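Local coordinates for protein probable arylamine n-acetyl transferase (Mycobacterium abscessus, PDB 4GUZ) that probably transfers acetyl groups from acetyl coenzyme A to arylamines, as other members of the arylamine N-acetyltransferase family do, at residues 20-25 with 36-41; 137-142 with 223-228. All coordinates share one frame; numbering follows the deposited sequence.

Contact 1. Residues 20-25 with 36-41; sequences AFIGFD and RRLQRG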
ATOM      1  N   ALA A  20      14.691   2.934 -11.783  1.00 27.87           N
ATOM      2  CA  ALA A  20      15.567   1.778 -11.952  1.00 27.67           C
ATOM      3  C   ALA A  20      15.171   0.683 -10.947  1.00 30.25           C
ATOM      4  O   ALA A  20      15.104  -0.490 -11.313  1.00 29.92           O
ATOM      5  CB  ALA A  20      17.024   2.184 -11.757  1.00 28.63           C
ATOM      6  N   PHE A  21      14.852   1.090  -9.698  1.00 26.52           N
ATOM      7  CA  PHE A  21      14.442   0.190  -8.615  1.00 25.71           C
ATOM      8  C   PHE A  21      13.154  -0.569  -8.949  1.00 28.86           C
ATOM      9  O   PHE A  21      13.056  -1.754  -8.645  1.00 27.51           O
ATOM     10  CB  PHE A  21      14.236   0.965  -7.307  1.00 26.94           C
ATOM     11  CG  PHE A  21      14.103   0.062  -6.100  1.00 28.09           C
ATOM     12  CD1 PHE A  21      15.227  -0.340  -5.384  1.00 30.46           C
ATOM     13  CD2 PHE A  21      12.852  -0.381  -5.673  1.00 28.41           C
ATOM     14  CE1 PHE A  21      15.103  -1.172  -4.268  1.00 30.37           C
ATOM     15  CE2 PHE A  21      12.733  -1.221  -4.560  1.00 30.19           C
ATOM     16  CZ  PHE A  21      13.860  -1.603  -3.864  1.00 28.46           C
ATOM     17  N   ILE A  22      12.164   0.128  -9.524  1.00 25.34           N
ATOM     18  CA  ILE A  22      10.865  -0.467  -9.854  1.00 24.58           C
ATOM     19  C   ILE A  22      10.905  -1.115 -11.249  1.00 28.54           C
ATOM     20  O   ILE A  22       9.898  -1.642 -11.717  1.00 29.40           O
ATOM     21  CB  ILE A  22       9.690   0.548  -9.692  1.00 26.95           C
ATOM     22  CG1 ILE A  22       9.745   1.713 -10.724  1.00 27.47           C
ATOM     23  CG2 ILE A  22       9.589   1.059  -8.254  1.00 25.73           C
ATOM     24  CD1 ILE A  22       8.322   2.103 -11.277  1.00 23.74           C
ATOM     25  N   GLY A  23      12.081  -1.122 -11.872  1.00 26.23           N
ATOM     26  CA  GLY A  23      12.287  -1.736 -13.184  1.00 26.56           C
ATOM     27  C   GLY A  23      11.546  -1.040 -14.302  1.00 29.63           C
ATOM     28  O   GLY A  23      11.108  -1.691 -15.257  1.00 29.76           O
ATOM     29  N   PHE A  24      11.379   0.281 -14.183  1.00 26.77           N
ATOM     30  CA  PHE A  24      10.719   1.077 -15.209  1.00 26.58           C
ATOM     31  C   PHE A  24      11.743   1.561 -16.235  1.00 33.52           C
ATOM     32  O   PHE A  24      12.804   2.076 -15.864  1.00 32.22           O
ATOM     33  CB  PHE A  24       9.990   2.284 -14.591  1.00 27.62           C
ATOM     34  CG  PHE A  24       9.232   3.144 -15.576  1.00 28.22           C
ATOM     35  CD1 PHE A  24       7.860   2.997 -15.739  1.00 30.32           C
ATOM     36  CD2 PHE A  24       9.888   4.126 -16.324  1.00 29.14           C
ATOM     37  CE1 PHE A  24       7.158   3.799 -16.644  1.00 30.05           C
ATOM     38  CE2 PHE A  24       9.191   4.896 -17.256  1.00 31.01           C
ATOM     39  CZ  PHE A  24       7.826   4.744 -17.390  1.00 28.95           C
ATOM     40  N   ASP A  25      11.381   1.463 -17.516  1.00 32.18           N
ATOM     41  CA  ASP A  25      12.176   1.971 -18.632  1.00 33.41           C
ATOM     42  C   ASP A  25      11.225   2.440 -19.732  1.00 37.86           C
ATOM     43  O   ASP A  25      10.037   2.120 -19.699  1.00 37.00           O
ATOM     44  CB  ASP A  25      13.190   0.923 -19.154  1.00 36.00           C
ATOM     45  CG  ASP A  25      12.624  -0.439 -19.505  1.00 50.92           C
ATOM     46  OD1 ASP A  25      11.501  -0.494 -20.066  1.00 52.37           O
ATOM     47  OD2 ASP A  25      13.323  -1.452 -19.267  1.00 58.80           O
ATOM     48  N   ARG A  36       0.428   2.558 -15.992  1.00 21.33           N
ATOM     49  CA  ARG A  36       0.326   1.109 -15.847  1.00 21.00           C
ATOM     50  C   ARG A  36       1.673   0.514 -15.489  1.00 24.14           C
ATOM     51  O   ARG A  36       1.753  -0.302 -14.570  1.00 22.35           O
ATOM     52  CB  ARG A  36      -0.240   0.442 -17.128  1.00 20.86           C
ATOM     53  CG  ARG A  36      -1.761   0.522 -17.182  1.00 25.57           C
ATOM     54  CD  ARG A  36      -2.349   0.079 -18.511  1.00 30.67           C
ATOM     55  NE  ARG A  36      -3.762   0.461 -18.572  1.00 40.74           N
ATOM     56  CZ  ARG A  36      -4.721  -0.232 -19.180  1.00 60.32           C
ATOM     57  NH1 ARG A  36      -4.431  -1.355 -19.833  1.00 57.20           N
ATOM     58  NH2 ARG A  36      -5.977   0.193 -19.146  1.00 35.72           N
ATOM     59  N   ARG A  37       2.731   0.929 -16.195  1.00 21.78           N
ATOM     60  CA  ARG A  37       4.078   0.404 -15.934  1.00 21.34           C
ATOM     61  C   ARG A  37       4.596   0.870 -14.571  1.00 22.12           C
ATOM     62  O   ARG A  37       5.278   0.099 -13.900  1.00 21.30           O
ATOM     63  CB  ARG A  37       5.058   0.788 -17.051  1.00 22.35           C
ATOM     64  CG  ARG A  37       4.702   0.128 -18.397  1.00 29.06           C
ATOM     65  CD  ARG A  37       5.860   0.026 -19.392  1.00 30.62           C
ATOM     66  NE  ARG A  37       6.631   1.265 -19.568  1.00 31.46           N
ATOM     67  CZ  ARG A  37       6.213   2.353 -20.212  1.00 46.23           C
ATOM     68  NH1 ARG A  37       4.989   2.401 -20.728  1.00 30.31           N
ATOM     69  NH2 ARG A  37       7.005   3.412 -20.318  1.00 39.95           N
ATOM     70  N   LEU A  38       4.230   2.101 -14.151  1.00 19.69           N
ATOM     71  CA  LEU A  38       4.640   2.684 -12.859  1.00 18.65           C
ATOM     72  C   LEU A  38       4.017   1.914 -11.706  1.00 20.75           C
ATOM     73  O   LEU A  38       4.721   1.492 -10.798  1.00 19.15           O
ATOM     74  CB  LEU A  38       4.253   4.163 -12.749  1.00 18.48           C
ATOM     75  CG  LEU A  38       5.064   5.186 -13.534  1.00 23.68           C
ATOM     76  CD1 LEU A  38       4.436   6.544 -13.416  1.00 24.28           C
ATOM     77  CD2 LEU A  38       6.498   5.268 -13.032  1.00 25.55           C
ATOM     78  N   GLN A  39       2.702   1.711 -11.759  1.00 18.10           N
ATOM     79  CA  GLN A  39       2.018   0.987 -10.701  1.00 16.66           C
ATOM     80  C   GLN A  39       2.492  -0.480 -10.614  1.00 18.71           C
ATOM     81  O   GLN A  39       2.783  -0.947  -9.515  1.00 16.52           O
ATOM     82  CB  GLN A  39       0.501   1.055 -10.880  1.00 17.48           C
ATOM     83  CG  GLN A  39      -0.218   0.311  -9.751  1.00 17.59           C
ATOM     84  CD  GLN A  39      -1.615   0.777  -9.453  1.00 21.75           C
ATOM     85  OE1 GLN A  39      -2.051   1.852  -9.858  1.00 15.96           O
ATOM     86  NE2 GLN A  39      -2.269   0.065  -8.551  1.00 17.43           N
ATOM     87  N   ARG A  40       2.574  -1.203 -11.748  1.00 17.74           N
ATOM     88  CA  ARG A  40       3.005  -2.598 -11.715  1.00 17.94           C
ATOM     89  C   ARG A  40       4.394  -2.737 -11.079  1.00 22.47           C
ATOM     90  O   ARG A  40       4.569  -3.567 -10.195  1.00 21.79           O
ATOM     91  CB  ARG A  40       2.979  -3.233 -13.121  1.00 17.48           C
ATOM     92  CG  ARG A  40       3.064  -4.756 -13.070  1.00 20.86           C
ATOM     93  CD  ARG A  40       2.992  -5.385 -14.441  1.00 22.15           C
ATOM     94  NE  ARG A  40       3.382  -6.801 -14.439  1.00 26.46           N
ATOM     95  CZ  ARG A  40       2.536  -7.823 -14.519  1.00 29.95           C
ATOM     96  NH1 ARG A  40       1.226  -7.608 -14.573  1.00 21.06           N
ATOM     97  NH2 ARG A  40       2.992  -9.069 -14.554  1.00 18.00           N
ATOM     98  N   GLY A  41       5.344  -1.910 -11.509  1.00 19.13           N
ATOM     99  CA  GLY A  41       6.707  -1.930 -10.983  1.00 18.84           C
ATOM    100  C   GLY A  41       6.776  -1.567  -9.509  1.00 20.34           C
ATOM    101  O   GLY A  41       7.527  -2.190  -8.756  1.00 20.34           O
TER
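The phenyl ring of F24 lies between two side chains of helix 32-45, with L38 reaching it on one side and the R37 guanidinium on the other. The guanidinium receives ring atom CE1 over one of its faces, while D25 O sits at its edge, near its plane. The setting is the Schellman-capped end of helix 15-21, where G23 takes a positive phi, and the chain beyond it, packed on helix 32-45 in the N-terminal helical part of the arylamine N-acetyltransferase fold. With the ring and guanidinium planes 23° apart, R37 NH2 comes within 3.3 Å of F24 CZ. L38 sends CD2 to the opposite side of the ring in an off-centre CH-pi contact, 4.2 Å from the F24 centroid. F24 CB points at helix 32-45, and CG lies anti to the backbone N (chi1 -178°). A bend at chi3 (-48°) turns NE of R37, and NH2 gives D25 O a weak hydrogen bond of 3.4 Å; D27 O is a second, also weak, acceptor of R37 NH2. I22 CD1 packs on L38 CD2 at 4.1 Å and also touches the carbonyl L38 O. Where the backbones draw closest, at G41, the absent side chain lets I22 O approach G41 CA to 3.3 Å in a CA-H...O contact.

Contact 2. Residues 137-142 with 223-228; sequences SPLAPI and QQISPD
S137 OG is held by two main-chain groups of its own loop: it accepts a hydrogen bond from F134 N and gives one to D131 O. It thus bonds the backbone of the residue whose side chain would complete a probable Cys-His-Asp triad with C79 and H116, as in other arylamine N-acetyltransferases, which places the contact beside the likely active site. With its polar end used there, S137 meets strand 221-226 through its backbone. Its carbonyl oxygen is touched by both ends of the I225 side chain, as S137 O lies 3.8 Å from I225 CD1 and 3.9 Å from I225 CG2. I225 CG1 stands anti to the backbone N (chi1 -166°), leaving CG2 between the N and the carbonyl carbon, and chi2 of 165° extends CD1 beyond CG1; the isoleucine turns two methyls to the loop.

L139 completes the apolar seam with a forked tip. CD2 faces the isoleucine, 4.2 Å from I225 CG2, whereas CD1 reaches P227, 3.8 Å from P227 CA and 4.3 Å from P227 CG. The main chains stay well apart, S137 CA and I225 CA being separated by 7.2 Å, and methyl groups rather than paired peptides fill the interval. Two backbone groups have partners elsewhere: L139 N bonds to D152 OD2, and S226 O accepts from W155 NE1.

V43 of helix 32-45 touches both L139 and I225, and W155 of strand 155-162 also packs on I225. The seam therefore joins the loop between strands 126-130 and 142-143, at the border of the sheet containing strands 126-130 and 155-162, to the sheet containing strand 221-226, with helix 32-45 packed against both segments.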
ATOM      1  N   SER A 137      -1.872  -5.162  -3.017  1.00 15.97           N
ATOM      2  CA  SER A 137      -2.360  -4.126  -3.884  1.00 14.30           C
ATOM      3  C   SER A 137      -2.682  -4.587  -5.303  1.00 18.30           C
ATOM      4  O   SER A 137      -2.004  -5.461  -5.849  1.00 15.68           O
ATOM      5  CB  SER A 137      -1.297  -3.029  -3.992  1.00 18.54           C
ATOM      6  OG  SER A 137      -1.564  -1.980  -3.080  1.00 27.50           O
ATOM      7  N   PRO A 138      -3.657  -3.915  -5.955  1.00 16.39           N
ATOM      8  CA  PRO A 138      -3.868  -4.150  -7.377  1.00 16.46           C
ATOM      9  C   PRO A 138      -2.578  -3.840  -8.121  1.00 19.23           C
ATOM     10  O   PRO A 138      -1.830  -2.929  -7.724  1.00 15.36           O
ATOM     11  CB  PRO A 138      -4.970  -3.143  -7.727  1.00 17.76           C
ATOM     12  CG  PRO A 138      -5.698  -2.931  -6.450  1.00 21.07           C
ATOM     13  CD  PRO A 138      -4.576  -2.865  -5.467  1.00 17.23           C
ATOM     14  N   LEU A 139      -2.266  -4.651  -9.147  1.00 17.67           N
ATOM     15  CA  LEU A 139      -1.028  -4.482  -9.905  1.00 17.63           C
ATOM     16  C   LEU A 139      -1.215  -3.470 -11.005  1.00 22.24           C
ATOM     17  O   LEU A 139      -0.251  -3.117 -11.668  1.00 21.68           O
ATOM     18  CB  LEU A 139      -0.540  -5.816 -10.486  1.00 17.55           C
ATOM     19  CG  LEU A 139      -0.190  -6.920  -9.476  1.00 21.30           C
ATOM     20  CD1 LEU A 139      -0.028  -8.234 -10.169  1.00 22.16           C
ATOM     21  CD2 LEU A 139       1.094  -6.622  -8.740  1.00 24.21           C
ATOM     22  N   ALA A 140      -2.450  -2.992 -11.206  1.00 18.39           N
ATOM     23  CA  ALA A 140      -2.698  -2.026 -12.273  1.00 18.21           C
ATOM     24  C   ALA A 140      -3.671  -0.944 -11.817  1.00 19.87           C
ATOM     25  O   ALA A 140      -4.518  -1.235 -10.956  1.00 18.51           O
ATOM     26  CB  ALA A 140      -3.256  -2.752 -13.492  1.00 18.27           C
ATOM     27  N   PRO A 141      -3.609   0.289 -12.392  1.00 15.86           N
ATOM     28  CA  PRO A 141      -4.634   1.294 -12.064  1.00 15.07           C
ATOM     29  C   PRO A 141      -6.009   0.758 -12.429  1.00 18.59           C
ATOM     30  O   PRO A 141      -6.125  -0.068 -13.334  1.00 20.49           O
ATOM     31  CB  PRO A 141      -4.260   2.501 -12.940  1.00 17.22           C
ATOM     32  CG  PRO A 141      -2.881   2.230 -13.419  1.00 22.35           C
ATOM     33  CD  PRO A 141      -2.698   0.776 -13.461  1.00 18.01           C
ATOM     34  N   ILE A 142      -7.032   1.189 -11.723  1.00 16.85           N
ATOM     35  CA  ILE A 142      -8.390   0.710 -11.958  1.00 16.05           C
ATOM     36  C   ILE A 142      -9.235   1.874 -12.427  1.00 19.38           C
ATOM     37  O   ILE A 142      -9.296   2.901 -11.740  1.00 20.41           O
ATOM     38  CB  ILE A 142      -8.957   0.033 -10.662  1.00 18.05           C
ATOM     39  CG1 ILE A 142      -8.198  -1.284 -10.331  1.00 16.96           C
ATOM     40  CG2 ILE A 142     -10.467  -0.216 -10.768  1.00 20.23           C
ATOM     41  CD1 ILE A 142      -8.530  -1.912  -8.949  1.00 22.76           C
ATOM     42  N   GLN A 223       3.811  -7.693   3.874  1.00 15.41           N
ATOM     43  CA  GLN A 223       3.063  -8.225   2.732  1.00 14.18           C
ATOM     44  C   GLN A 223       3.868  -8.194   1.455  1.00 18.03           C
ATOM     45  O   GLN A 223       4.755  -7.359   1.304  1.00 17.72           O
ATOM     46  CB  GLN A 223       1.759  -7.422   2.536  1.00 15.47           C
ATOM     47  CG  GLN A 223       0.833  -7.341   3.776  1.00 15.32           C
ATOM     48  CD  GLN A 223      -0.441  -6.638   3.419  1.00 23.66           C
ATOM     49  OE1 GLN A 223      -1.238  -7.145   2.639  1.00 17.09           O
ATOM     50  NE2 GLN A 223      -0.644  -5.419   3.938  1.00 15.96           N
ATOM     51  N   GLN A 224       3.540  -9.109   0.523  1.00 16.48           N
ATOM     52  CA  GLN A 224       4.168  -9.165  -0.796  1.00 16.14           C
ATOM     53  C   GLN A 224       3.176  -9.772  -1.765  1.00 19.61           C
ATOM     54  O   GLN A 224       2.534 -10.757  -1.425  1.00 19.86           O
ATOM     55  CB  GLN A 224       5.500  -9.973  -0.758  1.00 17.09           C
ATOM     56  CG  GLN A 224       6.204 -10.108  -2.130  1.00 17.59           C
ATOM     57  CD  GLN A 224       7.306 -11.141  -2.042  1.00 31.02           C
ATOM     58  OE1 GLN A 224       8.424 -10.876  -1.559  1.00 26.48           O
ATOM     59  NE2 GLN A 224       6.988 -12.367  -2.432  1.00 19.04           N
ATOM     60  N   ILE A 225       3.025  -9.177  -2.966  1.00 15.37           N
ATOM     61  CA  ILE A 225       2.105  -9.723  -3.966  1.00 14.30           C
ATOM     62  C   ILE A 225       2.858  -9.880  -5.297  1.00 18.80           C
ATOM     63  O   ILE A 225       3.809  -9.145  -5.588  1.00 16.55           O
ATOM     64  CB  ILE A 225       0.785  -8.892  -4.084  1.00 16.00           C
ATOM     65  CG1 ILE A 225      -0.325  -9.652  -4.866  1.00 16.07           C
ATOM     66  CG2 ILE A 225       1.041  -7.471  -4.604  1.00 18.66           C
ATOM     67  CD1 ILE A 225      -1.804  -9.118  -4.747  1.00 20.61           C
ATOM     68  N   SER A 226       2.465 -10.911  -6.043  1.00 16.30           N
ATOM     69  CA  SER A 226       2.983 -11.279  -7.348  1.00 15.95           C
ATOM     70  C   SER A 226       1.785 -11.504  -8.271  1.00 18.81           C
ATOM     71  O   SER A 226       0.667 -11.648  -7.763  1.00 17.10           O
ATOM     72  CB  SER A 226       3.817 -12.562  -7.226  1.00 20.97           C
ATOM     73  OG  SER A 226       4.926 -12.408  -6.353  1.00 30.88           O
ATOM     74  N   PRO A 227       1.964 -11.677  -9.607  1.00 17.16           N
ATOM     75  CA  PRO A 227       0.794 -11.961 -10.461  1.00 16.18           C
ATOM     76  C   PRO A 227       0.035 -13.254 -10.084  1.00 20.72           C
ATOM     77  O   PRO A 227      -1.187 -13.312 -10.266  1.00 18.81           O
ATOM     78  CB  PRO A 227       1.413 -12.077 -11.860  1.00 18.08           C
ATOM     79  CG  PRO A 227       2.648 -11.230 -11.795  1.00 21.23           C
ATOM     80  CD  PRO A 227       3.194 -11.545 -10.418  1.00 18.38           C
ATOM     81  N   ASP A 228       0.728 -14.273  -9.550  1.00 17.25           N
ATOM     82  CA  ASP A 228       0.063 -15.537  -9.249  1.00 17.95           C
ATOM     83  C   ASP A 228       0.405 -16.063  -7.844  1.00 21.59           C
ATOM     84  O   ASP A 228       0.326 -17.275  -7.583  1.00 18.78           O
ATOM     85  CB  ASP A 228       0.416 -16.582 -10.345  1.00 19.28           C
ATOM     86  CG  ASP A 228      -0.444 -17.841 -10.357  1.00 26.26           C
ATOM     87  OD1 ASP A 228      -1.676 -17.722 -10.209  1.00 21.98           O
ATOM     88  OD2 ASP A 228       0.130 -18.951 -10.492  1.00 31.54           O
TER

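How the contacts relate
From the N terminus, contact 1 comes first and closes a short excursion of ten residues, bringing helix 32-45 back against the end of helix 15-21. Contact 2 opens only later and closes a much longer excursion of 80 residues, so the two follow one another in series, neither nested nor crossed. In space they adjoin, their centres about 13 Å apart, because helix 32-45 serves both. While R37, L38 and G41 meet 20-25, Q39 turns to the other contact, its NE2 lying 3.1 Å from P138 O in a probable hydrogen bond, and R40 packs on P227. Together they tie the N-terminal helices to both sheets.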